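Sfrice_029225 (Spodoptera frugiperda, PDB 6I50) probably acts as a secreted cytokine of the tumour necrosis factor family, assembling as a trimer and engaging TNF receptors. Local coordinates at residues Ala6-Asn11 with Trp40-Trp45. Residues are numbered along the deposited sequence; the frame is centred on the assembly and turned at random.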
loop_
_atom_site.group_PDB
_atom_site.type_symbol
_atom_site.label_atom_id
_atom_site.label_comp_id
_atom_site.label_asym_id
_atom_site.label_seq_id
_atom_site.Cartn_x
_atom_site.Cartn_y
_atom_site.Cartn_z
ATOM N N ALA A 6 1.554 13.953 -7.973
ATOM C CA ALA A 6 1.002 13.558 -9.261
ATOM C C ALA A 6 0.604 12.090 -9.203
ATOM O O ALA A 6 1.206 11.294 -8.476
ATOM C CB ALA A 6 2.003 13.799 -10.401
ATOM N N HIS A 7 -0.421 11.745 -9.980
ATOM C CA HIS A 7 -0.877 10.371 -10.122
ATOM C C HIS A 7 -1.020 10.074 -11.606
ATOM O O HIS A 7 -1.664 10.838 -12.326
ATOM C CB HIS A 7 -2.216 10.145 -9.413
ATOM C CG HIS A 7 -2.726 8.742 -9.521
ATOM N ND1 HIS A 7 -2.369 7.750 -8.632
ATOM C CD2 HIS A 7 -3.561 8.162 -10.416
ATOM C CE1 HIS A 7 -2.973 6.623 -8.967
ATOM N NE2 HIS A 7 -3.705 6.847 -10.043
ATOM N N PHE A 8 -0.393 8.995 -12.063
ATOM C CA PHE A 8 -0.460 8.571 -13.456
ATOM C C PHE A 8 -1.018 7.158 -13.494
ATOM O O PHE A 8 -0.570 6.295 -12.732
ATOM C CB PHE A 8 0.923 8.615 -14.113
ATOM C CG PHE A 8 1.647 9.906 -13.891
ATOM C CD1 PHE A 8 1.398 10.995 -14.710
ATOM C CD2 PHE A 8 2.549 10.043 -12.844
ATOM C CE1 PHE A 8 2.055 12.199 -14.507
ATOM C CE2 PHE A 8 3.214 11.241 -12.637
ATOM C CZ PHE A 8 2.956 12.323 -13.468
ATOM N N HIS A 9 -1.984 6.909 -14.374
ATOM C CA HIS A 9 -2.613 5.598 -14.389
ATOM C C HIS A 9 -2.634 5.029 -15.802
ATOM O O HIS A 9 -2.393 5.730 -16.789
ATOM C CB HIS A 9 -4.036 5.631 -13.783
ATOM C CG HIS A 9 -4.960 6.628 -14.414
ATOM N ND1 HIS A 9 -5.920 7.303 -13.689
ATOM C CD2 HIS A 9 -5.102 7.038 -15.697
ATOM C CE1 HIS A 9 -6.600 8.099 -14.494
ATOM N NE2 HIS A 9 -6.126 7.956 -15.719
ATOM N N GLY A 10 -2.892 3.726 -15.881
ATOM C CA GLY A 10 -2.877 3.055 -17.168
ATOM C C GLY A 10 -4.001 3.558 -18.054
ATOM O O GLY A 10 -5.143 3.713 -17.618
ATOM N N ASN A 11 -3.669 3.808 -19.322
ATOM C CA ASN A 11 -4.646 4.367 -20.255
ATOM C C ASN A 11 -4.214 4.016 -21.671
ATOM O O ASN A 11 -3.279 4.625 -22.199
ATOM C CB ASN A 11 -4.763 5.877 -20.072
ATOM C CG ASN A 11 -5.976 6.460 -20.771
ATOM O OD1 ASN A 11 -6.546 5.845 -21.671
ATOM N ND2 ASN A 11 -6.376 7.656 -20.358
ATOM N N TRP A 40 1.171 5.102 -19.473
ATOM C CA TRP A 40 0.702 5.941 -18.380
ATOM C C TRP A 40 0.062 7.213 -18.919
ATOM O O TRP A 40 0.371 7.676 -20.018
ATOM C CB TRP A 40 1.850 6.348 -17.447
ATOM C CG TRP A 40 2.622 5.247 -16.802
ATOM C CD1 TRP A 40 3.980 5.091 -16.807
ATOM C CD2 TRP A 40 2.098 4.169 -16.017
ATOM N NE1 TRP A 40 4.331 3.976 -16.083
ATOM C CE2 TRP A 40 3.195 3.395 -15.585
ATOM C CE3 TRP A 40 0.810 3.782 -15.639
ATOM C CZ2 TRP A 40 3.041 2.256 -14.799
ATOM C CZ3 TRP A 40 0.661 2.650 -14.862
ATOM C CH2 TRP A 40 1.767 1.900 -14.453
ATOM N N TYR A 41 -0.817 7.800 -18.106
ATOM C CA TYR A 41 -1.403 9.087 -18.423
ATOM C C TYR A 41 -1.805 9.743 -17.112
ATOM O O TYR A 41 -2.313 9.053 -16.216
ATOM C CB TYR A 41 -2.623 8.959 -19.344
ATOM C CG TYR A 41 -3.004 10.263 -20.002
ATOM C CD1 TYR A 41 -2.405 10.659 -21.188
ATOM C CD2 TYR A 41 -3.951 11.102 -19.429
ATOM C CE1 TYR A 41 -2.740 11.857 -21.793
ATOM C CE2 TYR A 41 -4.293 12.305 -20.027
ATOM C CZ TYR A 41 -3.682 12.675 -21.208
ATOM O OH TYR A 41 -4.015 13.867 -21.811
ATOM N N PRO A 42 -1.597 11.050 -16.963
ATOM C CA PRO A 42 -1.993 11.715 -15.714
ATOM C C PRO A 42 -3.493 11.615 -15.463
ATOM O O PRO A 42 -4.310 11.761 -16.378
ATOM C CB PRO A 42 -1.557 13.170 -15.936
ATOM C CG PRO A 42 -1.462 13.320 -17.425
ATOM C CD PRO A 42 -0.983 11.988 -17.916
ATOM N N ALA A 43 -3.847 11.345 -14.202
ATOM C CA ALA A 43 -5.237 11.407 -13.780
ATOM C C ALA A 43 -5.756 12.835 -13.945
ATOM O O ALA A 43 -4.973 13.788 -13.988
ATOM C CB ALA A 43 -5.374 10.953 -12.327
ATOM N N PRO A 44 -7.074 13.011 -14.044
ATOM C CA PRO A 44 -7.606 14.367 -14.263
ATOM C C PRO A 44 -7.153 15.385 -13.227
ATOM O O PRO A 44 -6.850 16.526 -13.598
ATOM C CB PRO A 44 -9.123 14.140 -14.235
ATOM C CG PRO A 44 -9.283 12.758 -14.773
ATOM C CD PRO A 44 -8.115 11.979 -14.207
ATOM N N TRP A 45 -7.084 15.015 -11.945
ATOM C CA TRP A 45 -6.675 16.003 -10.952
ATOM C C TRP A 45 -5.227 16.422 -11.157
ATOM O O TRP A 45 -4.858 17.555 -10.832
ATOM C CB TRP A 45 -6.906 15.477 -9.528
ATOM C CG TRP A 45 -5.950 14.429 -8.997
ATOM C CD1 TRP A 45 -6.198 13.090 -8.864
ATOM C CD2 TRP A 45 -4.628 14.643 -8.470
ATOM N NE1 TRP A 45 -5.106 12.453 -8.312
ATOM C CE2 TRP A 45 -4.130 13.385 -8.061
ATOM C CE3 TRP A 45 -3.817 15.773 -8.310
ATOM C CZ2 TRP A 45 -2.856 13.227 -7.509
ATOM C CZ3 TRP A 45 -2.551 15.615 -7.768
ATOM C CH2 TRP A 45 -2.083 14.350 -7.372
HETATM O O HOH W 1 -1.007 6.698 -22.577
#
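H9 and Y41 form the hydrogen-bonded pair of a short antiparallel ladder that joins strand 40-42 to strand 5-10 in one sheet of the TNF β-sandwich; on its other flank strand 5-10 pairs with strand 144-161. H9 N donates to Y41 O (2.8 Å) and Y41 N returns a bond to H9 O, the latter more bent, at 134° at the hydrogen. A43, at the N-cap of helix 44-47, extends the ladder by a nearly straight bond from its N to H7 O (2.9 Å). F8 and P42 share one face of the sheet: F8 CD1 lies 3.6 Å from P42 CA, beside L56. W40 brings its indole rim against the backbone, CE3 3.7 Å from G10 N, with both H9 C and G10 N in the ring plane. The H9 ring, its CG between the backbone N and the carbonyl carbon (chi1 55°), reaches past Y41 O to A43, where CE1 lies 3.6 Å from A43 CA. An alanine at H9 would probably leave the CA and CB of A43 without this imidazole cover and open a gap beside P44. In the helix, W45 places CZ2 3.7 Å from H7 CB, while its NE1 hydrogen-bonds to A126 O of the second subunit, and H7 ND1 is hydrogen-bonded to Y73 OH. A water donates to both N11 O and W40 O, bridging the far end. Backbone bonds thus fix the register of strand 40-42 on strand 5-10, while largely apolar side-chain contacts hold the helical turn that follows, which meets the second subunit.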